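Local coordinates for protein esterase (Rhizomucor miehei CAU432, PDB 4WY8) that hydrolyses carboxylic esters as a carboxylesterase of the alpha/beta hydrolase fold, probably through a serine nucleophile, at residues A[7-11]-A[296-302]; A[30-35]-A[93-99]; A[70-74]-A[104-108]; A[139-143]-A[182-186]. All blocks are in the same frame, centred on the assembly; numbering follows the deposited sequence.

Contact 1 of 4, residues A[7-11]-A[296-302]; sequences LKPYC and LATLSPT
In this alpha/beta hydrolase fold, the N-terminal arm is fastened beside the C-terminal helix 301-322, where two helix starts meet. Both open alike: Lys8 and Ser300 occupy N-cap positions with extended backbone (psi 151° and 158°), and Pro9 and Pro301 begin the helices. The register pairs Lys8 with Thr302 (CA atoms 8.5 Å apart) and Tyr10 with Ser300 (6.1 Å). Lys8, with chi1 m, points its CA-to-CB bond toward the partner segment, and its NZ donates to Thr302 OG1 at 3.0 Å. The same ammonium bonds to the carbonyl oxygen of Val281 of the second subunit, so this corner also belongs to the dimer contact. Tyr10 contributes most. Its t rotamer lays the ring along 296-300. Over one face, Ser300 CB makes a CH-pi contact, 3.3 Å from the Tyr10 ring centroid and 15° off its normal, while Ser300 OG caps the backbone N of Gly303. Leu296 CD1 comes within 4.3 Å of Tyr10 CE2 near the ring edge, and Pro301 CD lies 4.2 Å from Tyr10 CD1. At the tip of the ring, Tyr10 OH forms a 2.7 Å hydrogen bond with OG1 of Thr298, which is in the p rotamer.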
loop_
_atom_site.group_PDB
_atom_site.type_symbol
_atom_site.label_atom_id
_atom_site.label_comp_id
_atom_site.label_asym_id
_atom_site.label_seq_id
_atom_site.Cartn_x
_atom_site.Cartn_y
_atom_site.Cartn_z
ATOM N N LEU A 7 -3.163 7.353 -16.193
ATOM C CA LEU A 7 -4.068 6.353 -15.661
ATOM C C LEU A 7 -3.675 4.984 -16.173
ATOM O O LEU A 7 -3.112 4.857 -17.266
ATOM C CB LEU A 7 -5.518 6.638 -16.056
ATOM C CG LEU A 7 -6.087 7.922 -15.464
ATOM C CD1 LEU A 7 -7.517 8.103 -15.954
ATOM C CD2 LEU A 7 -5.990 7.902 -13.945
ATOM N N LYS A 8 -3.973 3.963 -15.377
ATOM C CA LYS A 8 -3.889 2.592 -15.845
ATOM C C LYS A 8 -5.040 2.327 -16.821
ATOM O O LYS A 8 -6.100 2.954 -16.726
ATOM C CB LYS A 8 -3.925 1.616 -14.653
ATOM C CG LYS A 8 -2.885 1.972 -13.592
ATOM C CD LYS A 8 -2.417 0.767 -12.803
ATOM C CE LYS A 8 -1.396 1.201 -11.758
ATOM N NZ LYS A 8 -1.416 0.368 -10.505
ATOM N N PRO A 9 -4.822 1.405 -17.773
ATOM C CA PRO A 9 -5.784 1.046 -18.828
ATOM C C PRO A 9 -7.239 0.856 -18.354
ATOM O O PRO A 9 -8.148 1.454 -18.929
ATOM C CB PRO A 9 -5.210 -0.272 -19.384
ATOM C CG PRO A 9 -3.772 -0.394 -18.788
ATOM C CD PRO A 9 -3.477 0.891 -18.081
ATOM N N TYR A 10 -7.462 0.031 -17.341
ATOM C CA TYR A 10 -8.818 -0.221 -16.854
ATOM C C TYR A 10 -9.509 1.081 -16.431
ATOM O O TYR A 10 -10.651 1.369 -16.849
ATOM C CB TYR A 10 -8.757 -1.213 -15.686
ATOM C CG TYR A 10 -10.082 -1.650 -15.093
ATOM C CD1 TYR A 10 -10.548 -2.955 -15.264
ATOM C CD2 TYR A 10 -10.838 -0.783 -14.308
ATOM C CE1 TYR A 10 -11.745 -3.375 -14.690
ATOM C CE2 TYR A 10 -12.038 -1.184 -13.739
ATOM C CZ TYR A 10 -12.483 -2.481 -13.926
ATOM O OH TYR A 10 -13.671 -2.869 -13.349
ATOM N N CYS A 11 -8.794 1.869 -15.624
ATOM C CA CYS A 11 -9.307 3.115 -15.057
ATOM C C CYS A 11 -9.520 4.169 -16.140
ATOM O O CYS A 11 -10.468 4.962 -16.072
ATOM C CB CYS A 11 -8.345 3.635 -13.971
ATOM S SG CYS A 11 -8.425 2.719 -12.369
ATOM N N LEU A 296 -18.165 -1.637 -9.086
ATOM C CA LEU A 296 -18.436 -2.052 -10.459
ATOM C C LEU A 296 -18.625 -3.571 -10.548
ATOM O O LEU A 296 -18.403 -4.311 -9.567
ATOM C CB LEU A 296 -17.302 -1.594 -11.374
ATOM C CG LEU A 296 -16.996 -0.083 -11.289
ATOM C CD1 LEU A 296 -15.783 0.281 -12.125
ATOM C CD2 LEU A 296 -18.200 0.795 -11.688
ATOM N N ALA A 297 -19.042 -4.040 -11.721
ATOM C CA ALA A 297 -19.342 -5.466 -11.894
ATOM C C ALA A 297 -18.075 -6.301 -11.832
ATOM O O ALA A 297 -18.098 -7.470 -11.404
ATOM C CB ALA A 297 -20.078 -5.694 -13.212
ATOM N N THR A 298 -16.970 -5.690 -12.259
ATOM C CA THR A 298 -15.656 -6.333 -12.260
ATOM C C THR A 298 -14.679 -5.586 -11.354
ATOM O O THR A 298 -14.971 -4.500 -10.858
ATOM C CB THR A 298 -15.055 -6.373 -13.656
ATOM O OG1 THR A 298 -15.050 -5.033 -14.172
ATOM C CG2 THR A 298 -15.890 -7.261 -14.577
ATOM N N LEU A 299 -13.495 -6.150 -11.187
ATOM C CA LEU A 299 -12.480 -5.560 -10.330
ATOM C C LEU A 299 -11.190 -5.345 -11.098
ATOM O O LEU A 299 -10.622 -6.306 -11.606
ATOM C CB LEU A 299 -12.240 -6.473 -9.120
ATOM C CG LEU A 299 -11.253 -5.947 -8.083
ATOM C CD1 LEU A 299 -11.799 -4.667 -7.451
ATOM C CD2 LEU A 299 -11.018 -7.023 -7.026
ATOM N N SER A 300 -10.714 -4.100 -11.158
ATOM C CA SER A 300 -9.486 -3.790 -11.894
ATOM C C SER A 300 -8.298 -4.516 -11.263
ATOM O O SER A 300 -8.366 -4.916 -10.107
ATOM C CB SER A 300 -9.221 -2.279 -11.926
ATOM O OG SER A 300 -8.744 -1.769 -10.695
ATOM N N PRO A 301 -7.221 -4.726 -12.039
ATOM C CA PRO A 301 -6.016 -5.335 -11.455
ATOM C C PRO A 301 -5.525 -4.581 -10.198
ATOM O O PRO A 301 -5.217 -5.198 -9.153
ATOM C CB PRO A 301 -4.993 -5.244 -12.595
ATOM C CG PRO A 301 -5.846 -5.233 -13.864
ATOM C CD PRO A 301 -7.085 -4.476 -13.492
ATOM N N THR A 302 -5.483 -3.252 -10.277
ATOM C CA THR A 302 -5.030 -2.496 -9.126
ATOM C C THR A 302 -6.019 -2.626 -7.975
ATOM O O THR A 302 -5.610 -2.655 -6.810
ATOM C CB THR A 302 -4.838 -1.018 -9.428
ATOM O OG1 THR A 302 -4.116 -0.860 -10.659
ATOM C CG2 THR A 302 -4.059 -0.367 -8.275
#

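Contact 2 of 4, residues A[30-35]-A[93-99]; sequences VRKAEA and VVGSKLT
Residues 30-35 belong to helix 27-39, whereas 93-99 is a loop running beneath it. Arg31 and Val94 have the closer CA pair (5.7 Å), and Ala35 faces Leu98 (7.0 Å). The loop is extended at Val94 (-126/-169), passes through Gly95 at 95/151, where a CB would be jammed against the preceding carbonyl, and takes helical phi/psi at 97-99 without regular helix bonds. Ser96 OG (p rotamer) organises this part, accepting from Leu98 N at 2.9 Å (an ST turn) and Thr99 N at 3.2 Å (an ST motif); Thr99 OG1 accepts from Ser96 N at 2.9 Å. Arg31, chi1 m then extended, brings NE to 2.6 Å from Val93 O, with a weak second bond from Arg31 NH2 at 3.0 Å; Arg31 NH1 pairs with Glu125. Glu34 (chi1 and chi2 t) accepts from Gly95 N through OE1 at 2.9 Å. Apolar contacts join Val30 CG1 to Val94 CG1 (4.0 Å) and Ala35 CB to Leu98 CD2 (4.1 Å). The loop follows an HGGGW sequence, which in hormone-sensitive-lipase-like esterases contributes backbone NH groups to the oxyanion hole. Charged helix side chains thus satisfy backbone groups of an irregular loop, fixing its path next to the probable active site.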
loop_
_atom_site.group_PDB
_atom_site.type_symbol
_atom_site.label_atom_id
_atom_site.label_comp_id
_atom_site.label_asym_id
_atom_site.label_seq_id
_atom_site.Cartn_x
_atom_site.Cartn_y
_atom_site.Cartn_z
ATOM N N VAL A 30 -31.895 6.389 -11.377
ATOM C CA VAL A 30 -30.454 6.185 -11.345
ATOM C C VAL A 30 -30.108 4.815 -10.735
ATOM O O VAL A 30 -29.302 4.071 -11.299
ATOM C CB VAL A 30 -29.758 7.315 -10.546
ATOM C CG1 VAL A 30 -28.222 7.181 -10.598
ATOM C CG2 VAL A 30 -30.171 8.663 -11.099
ATOM N N ARG A 31 -30.731 4.484 -9.602
ATOM C CA ARG A 31 -30.497 3.198 -8.938
ATOM C C ARG A 31 -30.881 2.007 -9.808
ATOM O O ARG A 31 -30.146 0.997 -9.855
ATOM C CB ARG A 31 -31.263 3.132 -7.611
ATOM C CG ARG A 31 -30.884 4.232 -6.616
ATOM C CD ARG A 31 -31.753 4.166 -5.360
ATOM N NE ARG A 31 -31.492 5.300 -4.478
ATOM C CZ ARG A 31 -32.436 6.025 -3.893
ATOM N NH1 ARG A 31 -33.709 5.734 -4.088
ATOM N NH2 ARG A 31 -32.101 7.053 -3.120
ATOM N N LYS A 32 -32.022 2.120 -10.494
ATOM C CA LYS A 32 -32.451 1.039 -11.386
ATOM C C LYS A 32 -31.489 0.878 -12.576
ATOM O O LYS A 32 -31.132 -0.246 -12.953
ATOM C CB LYS A 32 -33.891 1.275 -11.862
ATOM C CG LYS A 32 -34.953 0.784 -10.852
ATOM C CD LYS A 32 -36.400 0.913 -11.378
ATOM C CE LYS A 32 -36.748 -0.131 -12.449
ATOM N NZ LYS A 32 -37.072 -1.485 -11.890
ATOM N N ALA A 33 -31.042 1.995 -13.141
ATOM C CA ALA A 33 -30.054 1.959 -14.223
ATOM C C ALA A 33 -28.735 1.329 -13.761
ATOM O O ALA A 33 -28.110 0.554 -14.487
ATOM C CB ALA A 33 -29.796 3.373 -14.752
ATOM N N GLU A 34 -28.340 1.641 -12.532
ATOM C CA GLU A 34 -27.123 1.099 -11.926
ATOM C C GLU A 34 -27.210 -0.420 -11.782
ATOM O O GLU A 34 -26.304 -1.183 -12.218
ATOM C CB GLU A 34 -26.904 1.776 -10.567
ATOM C CG GLU A 34 -25.695 1.303 -9.802
ATOM C CD GLU A 34 -25.458 2.083 -8.505
ATOM O OE1 GLU A 34 -26.384 2.128 -7.653
ATOM O OE2 GLU A 34 -24.325 2.610 -8.328
ATOM N N ALA A 35 -28.327 -0.860 -11.205
ATOM C CA ALA A 35 -28.585 -2.284 -11.055
ATOM C C ALA A 35 -28.516 -2.986 -12.411
ATOM O O ALA A 35 -27.875 -4.049 -12.550
ATOM C CB ALA A 35 -29.954 -2.523 -10.410
ATOM N N VAL A 93 -26.630 7.942 -1.908
ATOM C CA VAL A 93 -27.837 8.029 -2.729
ATOM C C VAL A 93 -28.066 6.751 -3.539
ATOM O O VAL A 93 -29.209 6.297 -3.704
ATOM C CB VAL A 93 -27.756 9.244 -3.677
ATOM C CG1 VAL A 93 -28.980 9.308 -4.580
ATOM C CG2 VAL A 93 -27.613 10.554 -2.857
ATOM N N VAL A 94 -26.970 6.166 -4.024
ATOM C CA VAL A 94 -27.031 4.916 -4.782
ATOM C C VAL A 94 -26.099 3.848 -4.168
ATOM O O VAL A 94 -25.539 4.042 -3.074
ATOM C CB VAL A 94 -26.657 5.174 -6.255
ATOM C CG1 VAL A 94 -27.485 6.337 -6.806
ATOM C CG2 VAL A 94 -25.171 5.524 -6.362
ATOM N N GLY A 95 -25.886 2.749 -4.880
ATOM C CA GLY A 95 -25.059 1.674 -4.360
ATOM C C GLY A 95 -25.902 0.618 -3.681
ATOM O O GLY A 95 -27.006 0.899 -3.186
ATOM N N SER A 96 -25.414 -0.617 -3.696
ATOM C CA SER A 96 -26.182 -1.742 -3.154
ATOM C C SER A 96 -25.274 -2.932 -2.944
ATOM O O SER A 96 -24.103 -2.906 -3.317
ATOM C CB SER A 96 -27.307 -2.149 -4.098
ATOM O OG SER A 96 -26.756 -2.805 -5.229
ATOM N N LYS A 97 -25.835 -4.007 -2.428
ATOM C CA LYS A 97 -25.105 -5.259 -2.340
ATOM C C LYS A 97 -24.713 -5.811 -3.703
ATOM O O LYS A 97 -23.745 -6.582 -3.817
ATOM C CB LYS A 97 -25.933 -6.281 -1.575
ATOM C CG LYS A 97 -27.357 -6.453 -2.063
ATOM C CD LYS A 97 -28.074 -7.321 -1.014
ATOM C CE LYS A 97 -29.584 -7.234 -1.101
ATOM N NZ LYS A 97 -30.200 -7.777 0.151
ATOM N N LEU A 98 -25.404 -5.345 -4.739
ATOM C CA LEU A 98 -25.124 -5.782 -6.106
ATOM C C LEU A 98 -23.938 -5.005 -6.691
ATOM O O LEU A 98 -23.019 -5.596 -7.272
ATOM C CB LEU A 98 -26.388 -5.613 -6.981
ATOM C CG LEU A 98 -26.405 -6.097 -8.437
ATOM C CD1 LEU A 98 -26.112 -7.606 -8.576
ATOM C CD2 LEU A 98 -27.732 -5.715 -9.141
ATOM N N THR A 99 -23.926 -3.685 -6.525
ATOM C CA THR A 99 -22.808 -2.920 -7.059
ATOM C C THR A 99 -21.504 -3.313 -6.372
ATOM O O THR A 99 -20.421 -3.280 -6.985
ATOM C CB THR A 99 -23.010 -1.416 -6.904
ATOM O OG1 THR A 99 -23.153 -1.075 -5.521
ATOM C CG2 THR A 99 -24.258 -0.985 -7.656
#

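Contact 3 of 4, residues A[70-74]-A[104-108]; sequences ITRPL and VYELT
The helix 104-108, a piece of helix 101-111, packs over the strand residues 70-73, the axes of the two segments passing 8.0 Å apart with a signed crossing angle of -43° and their N-to-C directions 43° from parallel. Val104 comes first: its CB points toward the strand, and in the t rotamer its CG1 lies 3.5 Å from Thr71 OG1; the same side chain also meets Val115 and Phe117 of strand 114-118. Tyr105 starts sideways, but with chi1 m its ring reaches back, CE1 standing 4.0 Å from Thr71 CG2, and it packs further on Val51 and Leu53 of the edge strand 51-59. One turn after Val104, Thr108 has its CA 5.8 Å from that of Arg72. Its OG1, in the m rotamer, donates to Val104 O at 2.7 Å, and Thr71 OG1 (p rotamer) can donate to Thr108 OG1 at 2.9 Å, though another acceptor lies within reach of that proton. Thr108 CG2 touches Arg72 CA at 3.5 Å and Pro73 CD at 3.9 Å. Strands 83-87 and 114-118 are parallel neighbours joined through helix 101-111, so this packing belongs to a beta-alpha-beta crossover laid on the central sheet of an alpha/beta hydrolase, reaching out over its antiparallel strand 65-73.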
loop_
_atom_site.group_PDB
_atom_site.type_symbol
_atom_site.label_atom_id
_atom_site.label_comp_id
_atom_site.label_asym_id
_atom_site.label_seq_id
_atom_site.Cartn_x
_atom_site.Cartn_y
_atom_site.Cartn_z
ATOM N N ILE A 70 -24.824 -10.872 5.169
ATOM C CA ILE A 70 -23.612 -11.447 5.721
ATOM C C ILE A 70 -23.025 -12.498 4.800
ATOM O O ILE A 70 -23.670 -13.516 4.514
ATOM C CB ILE A 70 -23.878 -12.081 7.084
ATOM C CG1 ILE A 70 -24.630 -11.090 7.973
ATOM C CG2 ILE A 70 -22.566 -12.554 7.716
ATOM C CD1 ILE A 70 -25.113 -11.684 9.267
ATOM N N THR A 71 -21.788 -12.286 4.355
ATOM C CA THR A 71 -21.150 -13.277 3.488
ATOM C C THR A 71 -19.960 -13.923 4.203
ATOM O O THR A 71 -19.257 -13.254 4.949
ATOM C CB THR A 71 -20.694 -12.637 2.135
ATOM O OG1 THR A 71 -19.971 -11.441 2.400
ATOM C CG2 THR A 71 -21.898 -12.279 1.255
ATOM N N ARG A 72 -19.755 -15.227 4.021
ATOM C CA ARG A 72 -18.557 -15.876 4.564
ATOM C C ARG A 72 -18.013 -16.930 3.603
ATOM O O ARG A 72 -18.738 -17.377 2.725
ATOM C CB ARG A 72 -18.834 -16.466 5.968
ATOM C CG ARG A 72 -20.216 -16.930 6.231
ATOM C CD ARG A 72 -20.530 -17.056 7.743
ATOM N NE ARG A 72 -19.708 -18.060 8.409
ATOM C CZ ARG A 72 -19.235 -17.948 9.648
ATOM N NH1 ARG A 72 -18.498 -18.930 10.164
ATOM N NH2 ARG A 72 -19.494 -16.860 10.373
ATOM N N PRO A 73 -16.735 -17.332 3.771
ATOM C CA PRO A 73 -16.232 -18.366 2.860
ATOM C C PRO A 73 -17.009 -19.663 3.067
ATOM O O PRO A 73 -17.561 -19.860 4.159
ATOM C CB PRO A 73 -14.760 -18.539 3.273
ATOM C CG PRO A 73 -14.425 -17.349 4.137
ATOM C CD PRO A 73 -15.727 -16.939 4.771
ATOM N N LEU A 74 -17.109 -20.487 2.028
ATOM C CA LEU A 74 -17.690 -21.822 2.148
ATOM C C LEU A 74 -16.831 -22.656 3.083
ATOM O O LEU A 74 -15.641 -22.373 3.253
ATOM C CB LEU A 74 -17.794 -22.493 0.774
ATOM C CG LEU A 74 -18.726 -21.839 -0.246
ATOM C CD1 LEU A 74 -18.668 -22.588 -1.552
ATOM C CD2 LEU A 74 -20.144 -21.848 0.285
ATOM N N VAL A 104 -17.066 -7.209 -2.189
ATOM C CA VAL A 104 -17.436 -7.897 -0.961
ATOM C C VAL A 104 -17.127 -9.400 -1.015
ATOM O O VAL A 104 -16.548 -9.958 -0.078
ATOM C CB VAL A 104 -18.940 -7.661 -0.651
ATOM C CG1 VAL A 104 -19.440 -8.667 0.366
ATOM C CG2 VAL A 104 -19.167 -6.211 -0.148
ATOM N N TYR A 105 -17.460 -10.056 -2.119
ATOM C CA TYR A 105 -17.163 -11.492 -2.233
ATOM C C TYR A 105 -15.658 -11.724 -2.196
ATOM O O TYR A 105 -15.176 -12.638 -1.468
ATOM C CB TYR A 105 -17.750 -12.098 -3.516
ATOM C CG TYR A 105 -19.251 -12.331 -3.504
ATOM C CD1 TYR A 105 -20.089 -11.610 -2.657
ATOM C CD2 TYR A 105 -19.836 -13.270 -4.366
ATOM C CE1 TYR A 105 -21.479 -11.820 -2.665
ATOM C CE2 TYR A 105 -21.224 -13.490 -4.382
ATOM C CZ TYR A 105 -22.034 -12.759 -3.527
ATOM O OH TYR A 105 -23.405 -12.956 -3.528
ATOM N N GLU A 106 -14.909 -10.883 -2.929
ATOM C CA GLU A 106 -13.433 -11.021 -2.917
ATOM C C GLU A 106 -12.825 -10.791 -1.526
ATOM O O GLU A 106 -11.951 -11.523 -1.087
ATOM C CB GLU A 106 -12.790 -10.050 -3.920
ATOM C CG GLU A 106 -12.920 -10.465 -5.388
ATOM C CD GLU A 106 -12.121 -11.724 -5.768
ATOM O OE1 GLU A 106 -11.181 -12.126 -5.033
ATOM O OE2 GLU A 106 -12.428 -12.305 -6.836
ATOM N N LEU A 107 -13.275 -9.745 -0.850
ATOM C CA LEU A 107 -12.803 -9.449 0.498
ATOM C C LEU A 107 -13.122 -10.616 1.443
ATOM O O LEU A 107 -12.302 -11.050 2.242
ATOM C CB LEU A 107 -13.456 -8.158 0.988
ATOM C CG LEU A 107 -13.037 -7.636 2.366
ATOM C CD1 LEU A 107 -11.510 -7.335 2.471
ATOM C CD2 LEU A 107 -13.882 -6.413 2.733
ATOM N N THR A 108 -14.336 -11.122 1.324
ATOM C CA THR A 108 -14.786 -12.263 2.098
ATOM C C THR A 108 -13.838 -13.431 1.960
ATOM O O THR A 108 -13.367 -13.962 2.982
ATOM C CB THR A 108 -16.187 -12.720 1.670
ATOM O OG1 THR A 108 -17.140 -11.667 1.913
ATOM C CG2 THR A 108 -16.572 -13.994 2.423
#

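Contact 4 of 4, residues A[139-143]-A[182-186]; sequences VVWVA and LNIIK
This is a purely apolar helix-to-loop contact in the alpha/beta hydrolase domain, joining the C-terminal part of helix 130-143 to the loop that leads from helix 165-179 into strand 188-191. The 139-143 backbone follows the last part of helix 130-143, with Ala143 N bonded to Val139 O at 2.9 Å; the loop has no regular structure. Ala143 lies closest to Ile184 (CA atoms 6.1 Å apart) and Val139 faces Ile185 (8.0 Å). Ile184, chi1 p and chi2 t, is the central side chain: its CD1 approaches Val139 CG1 at 3.8 Å and Val140 CG2 at 4.2 Å. Val139 (t) also places CG1 3.8 Å from Ile185 CG1, and both residues pack on Val173 of helix 165-179, so the loop joins two neighbouring helices. Toward the outside, Leu182 CD1 lies 4.3 Å from Val140 CG2. Val139 continues inward onto Val85 and Phe87 of the central strand 83-87. Ala143, being small, allows close approach, its CB 3.6 Å from Ile184 CB.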
loop_
_atom_site.group_PDB
_atom_site.type_symbol
_atom_site.label_atom_id
_atom_site.label_comp_id
_atom_site.label_asym_id
_atom_site.label_seq_id
_atom_site.Cartn_x
_atom_site.Cartn_y
_atom_site.Cartn_z
ATOM N N VAL A 139 -23.056 -1.960 14.025
ATOM C CA VAL A 139 -21.807 -2.284 14.720
ATOM C C VAL A 139 -22.067 -2.674 16.180
ATOM O O VAL A 139 -21.533 -3.673 16.677
ATOM C CB VAL A 139 -20.812 -1.105 14.684
ATOM C CG1 VAL A 139 -19.577 -1.402 15.546
ATOM C CG2 VAL A 139 -20.406 -0.780 13.243
ATOM N N VAL A 140 -22.900 -1.888 16.862
ATOM C CA VAL A 140 -23.257 -2.164 18.256
ATOM C C VAL A 140 -23.903 -3.532 18.387
ATOM O O VAL A 140 -23.621 -4.269 19.332
ATOM C CB VAL A 140 -24.217 -1.081 18.821
ATOM C CG1 VAL A 140 -24.807 -1.513 20.168
ATOM C CG2 VAL A 140 -23.503 0.246 18.940
ATOM N N TRP A 141 -24.756 -3.871 17.428
ATOM C CA TRP A 141 -25.399 -5.181 17.409
ATOM C C TRP A 141 -24.363 -6.305 17.240
ATOM O O TRP A 141 -24.384 -7.280 17.987
ATOM C CB TRP A 141 -26.447 -5.241 16.306
ATOM C CG TRP A 141 -27.328 -6.468 16.375
ATOM C CD1 TRP A 141 -28.540 -6.565 16.986
ATOM C CD2 TRP A 141 -27.062 -7.764 15.805
ATOM N NE1 TRP A 141 -29.037 -7.835 16.851
ATOM C CE2 TRP A 141 -28.154 -8.591 16.129
ATOM C CE3 TRP A 141 -26.002 -8.305 15.065
ATOM C CZ2 TRP A 141 -28.228 -9.932 15.726
ATOM C CZ3 TRP A 141 -26.073 -9.636 14.670
ATOM C CH2 TRP A 141 -27.177 -10.434 15.005
ATOM N N VAL A 142 -23.460 -6.162 16.271
ATOM C CA VAL A 142 -22.440 -7.185 16.027
ATOM C C VAL A 142 -21.481 -7.364 17.213
ATOM O O VAL A 142 -21.091 -8.496 17.533
ATOM C CB VAL A 142 -21.604 -6.881 14.733
ATOM C CG1 VAL A 142 -20.458 -7.891 14.562
ATOM C CG2 VAL A 142 -22.492 -6.891 13.491
ATOM N N ALA A 143 -21.116 -6.272 17.879
ATOM C CA ALA A 143 -20.143 -6.340 18.985
ATOM C C ALA A 143 -20.672 -7.042 20.247
ATOM O O ALA A 143 -19.904 -7.476 21.107
ATOM C CB ALA A 143 -19.683 -4.955 19.343
ATOM N N LEU A 182 -17.548 3.549 23.819
ATOM C CA LEU A 182 -17.428 2.162 23.376
ATOM C C LEU A 182 -16.034 1.841 22.818
ATOM O O LEU A 182 -15.413 2.657 22.126
ATOM C CB LEU A 182 -18.479 1.870 22.327
ATOM C CG LEU A 182 -19.844 2.359 22.784
ATOM C CD1 LEU A 182 -20.867 2.114 21.712
ATOM C CD2 LEU A 182 -20.210 1.630 24.053
ATOM N N ASN A 183 -15.518 0.670 23.162
ATOM C CA ASN A 183 -14.243 0.231 22.626
ATOM C C ASN A 183 -14.451 -1.026 21.808
ATOM O O ASN A 183 -13.704 -2.003 21.933
ATOM C CB ASN A 183 -13.242 -0.019 23.746
ATOM C CG ASN A 183 -13.031 1.203 24.622
ATOM O OD1 ASN A 183 -12.408 2.187 24.197
ATOM N ND2 ASN A 183 -13.517 1.138 25.866
ATOM N N ILE A 184 -15.442 -0.981 20.935
ATOM C CA ILE A 184 -15.876 -2.178 20.244
ATOM C C ILE A 184 -15.376 -2.280 18.804
ATOM O O ILE A 184 -15.499 -3.335 18.194
ATOM C CB ILE A 184 -17.402 -2.264 20.224
ATOM C CG1 ILE A 184 -17.998 -1.034 19.525
ATOM C CG2 ILE A 184 -17.938 -2.430 21.645
ATOM C CD1 ILE A 184 -19.544 -1.096 19.381
ATOM N N ILE A 185 -14.797 -1.204 18.274
ATOM C CA ILE A 185 -14.222 -1.211 16.928
ATOM C C ILE A 185 -12.703 -1.265 17.003
ATOM O O ILE A 185 -12.087 -0.381 17.593
ATOM C CB ILE A 185 -14.640 0.054 16.116
ATOM C CG1 ILE A 185 -16.162 0.169 16.010
ATOM C CG2 ILE A 185 -14.047 0.025 14.724
ATOM C CD1 ILE A 185 -16.608 1.477 15.384
ATOM N N LYS A 186 -12.095 -2.298 16.415
ATOM C CA LYS A 186 -10.651 -2.490 16.511
ATOM C C LYS A 186 -9.831 -1.945 15.363
ATOM O O LYS A 186 -8.586 -1.970 15.404
ATOM C CB LYS A 186 -10.329 -3.991 16.658
ATOM C CG LYS A 186 -11.178 -4.704 17.697
ATOM C CD LYS A 186 -10.999 -4.059 19.079
ATOM C CE LYS A 186 -11.915 -4.728 20.114
ATOM N NZ LYS A 186 -11.877 -4.034 21.441
#

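Contact 3 is the buried one, fitting a helix packed on the sheet; contacts 1, 2 and 4 are partly buried and engage loops or helix starts. Contacts 1 and 2 involve the two successive N-terminal helices, 9-17 and 27-39, and rely on polar bonds as well as packing, whereas contact 4 is apolar and contact 3 mixes threonine hydroxyls with methyl packing. Contacts 2 and 3 share one connection, since 93-99 leads into helix 101-111. That helix also touches contact 1, with Glu106 CG 4.3 Å from Leu299 CD2. Contact 4 lies across the chain's centre from contact 1, their centres about 33 Å apart. Contact 1 alone reaches the second subunit.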